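Local coordinates for protein carboxylesterase (EST-2) (PDB 5FRD) that probably hydrolyses carboxylic esters as a thermophilic archaeal esterase of the alpha/beta-hydrolase family and binds coenzyme A in the vicinity of its active site, at residues L109-T114 and E209-H214; F175-D180 and G184-G189. All coordinates share one frame; numbering follows the deposited sequence.

Interaction 1. Residues L109-T114 and E209-H214; sequences LVLVGT and EFFHKH. With COA (coenzyme A), chain C.
Leu111, on strand 106-112, and Phe211, on helix 205-214, meet through one methyl group and one ring face. CD1 of Leu111 stands 3.7 Å from the centroid of the Phe211 ring and only 4° off its normal, a CH-pi contact in which the methyl is almost equally far from all six ring carbons. With CG of Leu111 anti to its carbonyl carbon (chi1 -61°), the branch leans across to the helix. A second apolar contact comes from the loop after the strand, where CG2 of Thr114 lies 3.8 Å from CE2 of Phe211 in an oblique approach. The Thr114 hydroxyl is turned to another partner, OG1 being hydrogen-bonded to Ser89 O, at the probable nucleophile elbow of this alpha/beta-hydrolase fold.

Within the helix segment the polar contacts gather at its C-terminal end. His214 ND1 donates to Phe210 O at 3.0 Å while His214 N reaches the same oxygen from the opposite face of its carbonyl plane, so two donors grip it. The bent-back imidazole also sets ND1 over the centre of the Phe210 ring. Phe210 lines the coenzyme A pocket, its CB 3.8 Å from C2A of the adenine.

Between the two segments the side-chain contact is thus apolar and buried, which implies that dispersion and shape complementarity seat Phe211 against the strand, while just outside them Thr114 N bonds to His208 NE2 of the same helix.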
loop_
_atom_site.group_PDB
_atom_site.type_symbol
_atom_site.label_atom_id
_atom_site.label_comp_id
_atom_site.label_asym_id
_atom_site.label_seq_id
_atom_site.Cartn_x
_atom_site.Cartn_y
_atom_site.Cartn_z
ATOM N N LEU A 109 0.281 -12.155 0.831
ATOM C CA LEU A 109 -0.196 -10.785 0.976
ATOM C C LEU A 109 0.475 -10.148 2.173
ATOM O O LEU A 109 0.610 -10.806 3.206
ATOM C CB LEU A 109 -1.693 -10.756 1.180
ATOM C CG LEU A 109 -2.586 -10.952 -0.029
ATOM C CD1 LEU A 109 -4.045 -11.002 0.393
ATOM C CD2 LEU A 109 -2.437 -9.789 -1.001
ATOM N N VAL A 110 0.867 -8.891 2.058
ATOM C CA VAL A 110 1.391 -8.112 3.167
ATOM C C VAL A 110 0.519 -6.880 3.209
ATOM O O VAL A 110 0.528 -6.060 2.302
ATOM C CB VAL A 110 2.859 -7.813 3.027
ATOM C CG1 VAL A 110 3.323 -6.983 4.232
ATOM C CG2 VAL A 110 3.678 -9.071 2.861
ATOM N N LEU A 111 -0.298 -6.765 4.248
ATOM C CA LEU A 111 -1.275 -5.715 4.416
ATOM C C LEU A 111 -0.714 -4.759 5.456
ATOM O O LEU A 111 -0.560 -5.124 6.626
ATOM C CB LEU A 111 -2.605 -6.292 4.874
ATOM C CG LEU A 111 -3.217 -7.286 3.892
ATOM C CD1 LEU A 111 -4.452 -7.905 4.530
ATOM C CD2 LEU A 111 -3.556 -6.623 2.553
ATOM N N VAL A 112 -0.384 -3.558 5.030
ATOM C CA VAL A 112 0.312 -2.579 5.840
ATOM C C VAL A 112 -0.576 -1.354 6.015
ATOM O O VAL A 112 -0.967 -0.718 5.037
ATOM C CB VAL A 112 1.632 -2.124 5.171
ATOM C CG1 VAL A 112 2.397 -1.233 6.131
ATOM C CG2 VAL A 112 2.492 -3.317 4.730
ATOM N N GLY A 113 -0.884 -0.975 7.263
ATOM C CA GLY A 113 -1.639 0.245 7.488
ATOM C C GLY A 113 -2.869 0.334 6.585
ATOM O O GLY A 113 -3.043 1.295 5.808
ATOM N N THR A 114 -3.729 -0.675 6.642
ATOM C CA THR A 114 -4.867 -0.746 5.765
ATOM C C THR A 114 -6.060 -1.323 6.492
ATOM O O THR A 114 -6.091 -1.312 7.716
ATOM C CB THR A 114 -4.449 -1.484 4.462
ATOM O OG1 THR A 114 -5.487 -1.382 3.473
ATOM C CG2 THR A 114 -4.120 -2.922 4.694
ATOM N N GLU A 209 -6.017 -6.213 13.708
ATOM C CA GLU A 209 -6.546 -7.381 14.418
ATOM C C GLU A 209 -7.741 -7.980 13.672
ATOM O O GLU A 209 -7.901 -9.186 13.689
ATOM C CB GLU A 209 -6.928 -7.018 15.854
ATOM C CG GLU A 209 -5.754 -6.798 16.779
ATOM C CD GLU A 209 -5.068 -8.057 17.267
ATOM O OE1 GLU A 209 -5.374 -9.172 16.784
ATOM O OE2 GLU A 209 -4.180 -7.940 18.154
ATOM N N PHE A 210 -8.528 -7.160 12.974
ATOM C CA PHE A 210 -9.670 -7.690 12.199
ATOM C C PHE A 210 -9.158 -8.631 11.125
ATOM O O PHE A 210 -9.626 -9.770 10.991
ATOM C CB PHE A 210 -10.489 -6.565 11.596
ATOM C CG PHE A 210 -11.626 -7.061 10.745
ATOM C CD1 PHE A 210 -12.856 -7.304 11.320
ATOM C CD2 PHE A 210 -11.462 -7.302 9.397
ATOM C CE1 PHE A 210 -13.941 -7.746 10.565
ATOM C CE2 PHE A 210 -12.536 -7.777 8.632
ATOM C CZ PHE A 210 -13.771 -8.019 9.223
ATOM N N PHE A 211 -8.166 -8.195 10.349
ATOM C CA PHE A 211 -7.557 -9.113 9.387
ATOM C C PHE A 211 -6.991 -10.366 10.021
ATOM O O PHE A 211 -7.177 -11.495 9.540
ATOM C CB PHE A 211 -6.390 -8.438 8.639
ATOM C CG PHE A 211 -6.782 -7.359 7.662
ATOM C CD1 PHE A 211 -7.691 -7.606 6.643
ATOM C CD2 PHE A 211 -6.110 -6.128 7.702
ATOM C CE1 PHE A 211 -7.949 -6.602 5.704
ATOM C CE2 PHE A 211 -6.401 -5.143 6.769
ATOM C CZ PHE A 211 -7.326 -5.390 5.799
ATOM N N HIS A 212 -6.273 -10.199 11.122
ATOM C CA HIS A 212 -5.616 -11.303 11.780
ATOM C C HIS A 212 -6.627 -12.344 12.288
ATOM O O HIS A 212 -6.370 -13.543 12.183
ATOM C CB HIS A 212 -4.769 -10.746 12.914
ATOM C CG HIS A 212 -3.842 -11.720 13.556
ATOM N ND1 HIS A 212 -3.157 -12.707 12.892
ATOM C CD2 HIS A 212 -3.448 -11.810 14.851
ATOM C CE1 HIS A 212 -2.413 -13.387 13.752
ATOM N NE2 HIS A 212 -2.558 -12.840 14.944
ATOM N N LYS A 213 -7.777 -11.895 12.766
ATOM C CA LYS A 213 -8.852 -12.793 13.218
ATOM C C LYS A 213 -9.461 -13.576 12.066
ATOM O O LYS A 213 -9.828 -14.737 12.237
ATOM C CB LYS A 213 -9.931 -12.000 13.941
ATOM C CG LYS A 213 -9.530 -11.641 15.346
ATOM C CD LYS A 213 -10.674 -11.109 16.156
ATOM C CE LYS A 213 -11.394 -9.955 15.493
ATOM N NZ LYS A 213 -12.161 -9.178 16.513
ATOM N N HIS A 214 -9.583 -12.947 10.899
ATOM C CA HIS A 214 -10.356 -13.517 9.767
ATOM C C HIS A 214 -9.547 -14.169 8.687
ATOM O O HIS A 214 -10.124 -14.680 7.737
ATOM C CB HIS A 214 -11.286 -12.466 9.179
ATOM C CG HIS A 214 -12.390 -12.114 10.102
ATOM N ND1 HIS A 214 -12.399 -10.971 10.864
ATOM C CD2 HIS A 214 -13.486 -12.822 10.466
ATOM C CE1 HIS A 214 -13.489 -10.961 11.617
ATOM N NE2 HIS A 214 -14.166 -12.067 11.383
HETATM N N1A COA C . -11.826 -3.006 10.357
HETATM C C2A COA C . -12.561 -3.376 11.415
HETATM N N3A COA C . -13.642 -2.685 11.798
HETATM C C4A COA C . -14.044 -1.592 11.112
HETATM C C5A COA C . -13.306 -1.128 9.955
HETATM C C6A COA C . -12.147 -1.923 9.586
HETATM N N6A COA C . -11.400 -1.553 8.524
HETATM N N7A COA C . -13.890 -0.019 9.474
HETATM C C8A COA C . -14.961 0.188 10.262
HETATM N N9A COA C . -15.034 -0.747 11.231
HETATM C C1B COA C . -16.062 -0.789 12.289
HETATM C C2B COA C . -15.795 0.344 13.237
HETATM O O2B COA C . -14.828 -0.051 14.208
HETATM C C3B COA C . -17.191 0.632 13.765
HETATM O O3B COA C . -17.481 -0.281 14.822
HETATM P P3B COA C . -18.200 0.183 16.195
HETATM O O7A COA C . -19.550 0.647 15.690
HETATM O O8A COA C . -17.288 1.267 16.736
HETATM O O9A COA C . -18.207 -1.078 17.030
HETATM C C4B COA C . -18.090 0.346 12.578
HETATM O O4B COA C . -17.340 -0.551 11.735
HETATM C C5B COA C . -18.503 1.576 11.787
HETATM O O5B COA C . -17.325 2.265 11.338
HETATM P P1A COA C . -17.300 3.052 9.939
HETATM O O1A COA C . -17.905 2.248 8.864
HETATM O O2A COA C . -15.841 3.476 9.761
HETATM O O3A COA C . -18.240 4.350 10.075
HETATM P P2A COA C . -18.273 5.485 11.215
HETATM O O4A COA C . -19.278 6.446 10.644
HETATM O O5A COA C . -18.405 4.855 12.568
HETATM O O6A COA C . -16.810 6.177 11.259
HETATM C CBP COA C . -14.938 7.451 10.572
HETATM C CCP COA C . -16.307 6.928 10.161
HETATM C CDP COA C . -14.342 8.203 9.384
HETATM C CEP COA C . -15.120 8.408 11.766
HETATM C CAP COA C . -14.036 6.250 10.956
HETATM O OAP COA C . -14.005 5.281 9.876
HETATM C C9P COA C . -12.625 6.674 11.303
HETATM O O9P COA C . -12.408 7.308 12.314
HETATM N N8P COA C . -11.651 6.285 10.460
HETATM C C7P COA C . -10.222 6.468 10.729
HETATM C C6P COA C . -9.646 7.771 10.183
HETATM C C5P COA C . -9.490 7.907 8.681
HETATM O O5P COA C . -9.909 8.914 8.097
HETATM N N4P COA C . -8.831 6.935 8.046
HETATM C C3P COA C . -8.512 6.998 6.638
HETATM C C2P COA C . -8.547 5.608 6.047
HETATM S S1P COA C . -7.994 5.697 4.330
#

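Interaction 2. Residues F175-D180 and G184-G189; sequences FDLLED and GKLKIG. With COA (coenzyme A), chain C.
Leu186 packs against both Leu177 and the C-terminal Asp180 of segment 175-180. Its CD1 lies 4.0 Å from CD1 of Leu177, the two side chains crossing at about a right angle, and its CB is 4.0 Å from CB of Asp180. CG anti to the backbone N (chi1 -163°) carries the Leu186 branch back to Leu177, in a buried patch to which Gln96 and Tyr181 add further side-chain contacts. The backbone clasps the same side: Leu186 N donates to Asp180 O at 3.0 Å, nearly straight at 169° but from above the carbonyl plane.

This bond ties the chain back to the short helix 178-182 after it turns out through Gly184, whose positive phi marks the exit. At the entry, Leu177 occupies the N-cap position and Asp176 OD1 accepts from Leu178 N, an Asx turn; the same oxygen is salt-bridged to Arg117, a residue that binds coenzyme A. Leu178 leaves on the far side of the helix, CD1 3.8 Å from C2A of the adenine and CD2 4.0 Å from N9A. An alanine here would lose both methyls and is likely to leave the adenine less firmly packed.

The solvent side is looser. Lys185 starts toward the helix but its end leads away in the conformer given, and exposed Lys187 turns back to give its NZ to Gly184 O.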
loop_
_atom_site.group_PDB
_atom_site.type_symbol
_atom_site.label_atom_id
_atom_site.label_comp_id
_atom_site.label_asym_id
_atom_site.label_seq_id
_atom_site.Cartn_x
_atom_site.Cartn_y
_atom_site.Cartn_z
ATOM N N PHE A 175 -14.636 2.055 -0.321
ATOM C CA PHE A 175 -14.150 0.703 -0.260
ATOM C C PHE A 175 -14.677 -0.006 0.991
ATOM O O PHE A 175 -14.496 0.464 2.112
ATOM C CB PHE A 175 -12.605 0.719 -0.251
ATOM C CG PHE A 175 -11.992 -0.633 -0.061
ATOM C CD1 PHE A 175 -11.940 -1.544 -1.107
ATOM C CD2 PHE A 175 -11.470 -0.992 1.173
ATOM C CE1 PHE A 175 -11.390 -2.779 -0.918
ATOM C CE2 PHE A 175 -10.909 -2.234 1.358
ATOM C CZ PHE A 175 -10.867 -3.118 0.315
ATOM N N ASP A 176 -15.310 -1.161 0.791
ATOM C CA ASP A 176 -15.938 -1.888 1.894
ATOM C C ASP A 176 -16.069 -3.372 1.576
ATOM O O ASP A 176 -16.945 -3.774 0.792
ATOM C CB ASP A 176 -17.320 -1.286 2.198
ATOM C CG ASP A 176 -18.011 -1.964 3.364
ATOM O OD1 ASP A 176 -17.331 -2.584 4.213
ATOM O OD2 ASP A 176 -19.253 -1.903 3.418
ATOM N N LEU A 177 -15.213 -4.173 2.210
ATOM C CA LEU A 177 -15.289 -5.616 2.179
ATOM C C LEU A 177 -15.605 -6.184 3.573
ATOM O O LEU A 177 -15.499 -7.392 3.768
ATOM C CB LEU A 177 -13.961 -6.182 1.700
ATOM C CG LEU A 177 -13.534 -5.890 0.270
ATOM C CD1 LEU A 177 -12.171 -6.483 -0.024
ATOM C CD2 LEU A 177 -14.549 -6.416 -0.742
ATOM N N LEU A 178 -15.996 -5.348 4.521
ATOM C CA LEU A 178 -16.003 -5.756 5.936
ATOM C C LEU A 178 -16.953 -6.957 6.177
ATOM O O LEU A 178 -16.552 -7.950 6.775
ATOM C CB LEU A 178 -16.371 -4.559 6.809
ATOM C CG LEU A 178 -16.218 -4.679 8.317
ATOM C CD1 LEU A 178 -14.750 -4.735 8.681
ATOM C CD2 LEU A 178 -16.893 -3.494 9.012
ATOM N N GLU A 179 -18.177 -6.847 5.712
ATOM C CA GLU A 179 -19.167 -7.898 5.956
ATOM C C GLU A 179 -18.803 -9.184 5.241
ATOM O O GLU A 179 -19.054 -10.255 5.761
ATOM C CB GLU A 179 -20.591 -7.416 5.620
ATOM C CG GLU A 179 -21.113 -6.392 6.623
ATOM C CD GLU A 179 -21.218 -6.938 8.042
ATOM O OE1 GLU A 179 -21.644 -8.106 8.208
ATOM O OE2 GLU A 179 -20.858 -6.201 8.988
ATOM N N ASP A 180 -18.189 -9.074 4.063
ATOM C CA ASP A 180 -17.745 -10.250 3.327
ATOM C C ASP A 180 -16.675 -11.032 4.086
ATOM O O ASP A 180 -16.649 -12.252 4.044
ATOM C CB ASP A 180 -17.242 -9.854 1.941
ATOM C CG ASP A 180 -18.351 -9.348 1.014
ATOM O OD1 ASP A 180 -19.550 -9.539 1.289
ATOM O OD2 ASP A 180 -18.009 -8.759 -0.028
ATOM N N GLY A 184 -17.802 -14.778 6.283
ATOM C CA GLY A 184 -17.034 -15.917 5.867
ATOM C C GLY A 184 -17.020 -16.154 4.382
ATOM O O GLY A 184 -16.508 -17.181 3.977
ATOM N N LYS A 185 -17.595 -15.259 3.569
ATOM C CA LYS A 185 -17.636 -15.444 2.106
ATOM C C LYS A 185 -16.271 -15.201 1.481
ATOM O O LYS A 185 -15.850 -15.932 0.583
ATOM C CB LYS A 185 -18.676 -14.543 1.398
ATOM C CG LYS A 185 -20.121 -15.011 1.550
ATOM C CD LYS A 185 -21.047 -14.285 0.586
ATOM C CE LYS A 185 -22.425 -14.098 1.209
ATOM N NZ LYS A 185 -23.451 -13.662 0.224
ATOM N N LEU A 186 -15.583 -14.178 1.981
ATOM C CA LEU A 186 -14.276 -13.799 1.511
ATOM C C LEU A 186 -13.263 -14.614 2.272
ATOM O O LEU A 186 -13.171 -14.564 3.517
ATOM C CB LEU A 186 -14.045 -12.333 1.802
ATOM C CG LEU A 186 -12.926 -11.650 1.063
ATOM C CD1 LEU A 186 -13.146 -10.151 1.184
ATOM C CD2 LEU A 186 -11.527 -12.045 1.528
ATOM N N LYS A 187 -12.492 -15.401 1.534
ATOM C CA LYS A 187 -11.497 -16.260 2.154
ATOM C C LYS A 187 -10.169 -15.873 1.581
ATOM O O LYS A 187 -10.051 -15.805 0.362
ATOM C CB LYS A 187 -11.766 -17.719 1.818
ATOM C CG LYS A 187 -13.085 -18.204 2.365
ATOM C CD LYS A 187 -13.231 -19.710 2.209
ATOM C CE LYS A 187 -14.691 -20.137 2.282
ATOM N NZ LYS A 187 -15.408 -19.591 3.468
ATOM N N ILE A 188 -9.181 -15.611 2.444
ATOM C CA ILE A 188 -7.827 -15.393 1.990
ATOM C C ILE A 188 -7.076 -16.680 2.282
ATOM O O ILE A 188 -6.875 -17.062 3.458
ATOM C CB ILE A 188 -7.161 -14.209 2.697
ATOM C CG1 ILE A 188 -8.025 -12.950 2.516
ATOM C CG2 ILE A 188 -5.727 -14.034 2.209
ATOM C CD1 ILE A 188 -8.037 -12.372 1.131
ATOM N N GLY A 189 -6.658 -17.358 1.215
ATOM C CA GLY A 189 -6.020 -18.668 1.326
ATOM C C GLY A 189 -4.502 -18.681 1.344
ATOM O O GLY A 189 -3.881 -19.713 1.596
HETATM N N1A COA C . -11.826 -3.006 10.357
HETATM C C2A COA C . -12.561 -3.376 11.415
HETATM N N3A COA C . -13.642 -2.685 11.798
HETATM C C4A COA C . -14.044 -1.592 11.112
HETATM C C5A COA C . -13.306 -1.128 9.955
HETATM C C6A COA C . -12.147 -1.923 9.586
HETATM N N6A COA C . -11.400 -1.553 8.524
HETATM N N7A COA C . -13.890 -0.019 9.474
HETATM C C8A COA C . -14.961 0.188 10.262
HETATM N N9A COA C . -15.034 -0.747 11.231
HETATM C C1B COA C . -16.062 -0.789 12.289
HETATM C C2B COA C . -15.795 0.344 13.237
HETATM O O2B COA C . -14.828 -0.051 14.208
HETATM C C3B COA C . -17.191 0.632 13.765
HETATM O O3B COA C . -17.481 -0.281 14.822
HETATM P P3B COA C . -18.200 0.183 16.195
HETATM O O7A COA C . -19.550 0.647 15.690
HETATM O O8A COA C . -17.288 1.267 16.736
HETATM O O9A COA C . -18.207 -1.078 17.030
HETATM C C4B COA C . -18.090 0.346 12.578
HETATM O O4B COA C . -17.340 -0.551 11.735
HETATM C C5B COA C . -18.503 1.576 11.787
HETATM O O5B COA C . -17.325 2.265 11.338
HETATM P P1A COA C . -17.300 3.052 9.939
HETATM O O1A COA C . -17.905 2.248 8.864
HETATM O O2A COA C . -15.841 3.476 9.761
HETATM O O3A COA C . -18.240 4.350 10.075
HETATM P P2A COA C . -18.273 5.485 11.215
HETATM O O4A COA C . -19.278 6.446 10.644
HETATM O O5A COA C . -18.405 4.855 12.568
HETATM O O6A COA C . -16.810 6.177 11.259
HETATM C CBP COA C . -14.938 7.451 10.572
HETATM C CCP COA C . -16.307 6.928 10.161
HETATM C CDP COA C . -14.342 8.203 9.384
HETATM C CEP COA C . -15.120 8.408 11.766
HETATM C CAP COA C . -14.036 6.250 10.956
HETATM O OAP COA C . -14.005 5.281 9.876
HETATM C C9P COA C . -12.625 6.674 11.303
HETATM O O9P COA C . -12.408 7.308 12.314
HETATM N N8P COA C . -11.651 6.285 10.460
HETATM C C7P COA C . -10.222 6.468 10.729
HETATM C C6P COA C . -9.646 7.771 10.183
HETATM C C5P COA C . -9.490 7.907 8.681
HETATM O O5P COA C . -9.909 8.914 8.097
HETATM N N4P COA C . -8.831 6.935 8.046
HETATM C C3P COA C . -8.512 6.998 6.638
HETATM C C2P COA C . -8.547 5.608 6.047
HETATM S S1P COA C . -7.994 5.697 4.330
#

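From the N terminus the chain builds the earlier strands of the sheet before reaching strand 106-112, and then enters the loop that begins at Gly113 and contributes to the coenzyme A pocket. It then passes through several helices before reaching 175-180, where interaction 2 closes a short local loop around helix 178-182. Strand 192-197 follows, next to 106-112 in the sheet, and helix 205-214 then returns to that earlier strand to close the long loop of interaction 1, which encloses interaction 2. The two meet directly: Phe210 CZ lies 3.5 Å from Leu178 CD1. Both also reach the adenine, tying sheet, helix 205-214 and helix 178-182 together beside the bound coenzyme A.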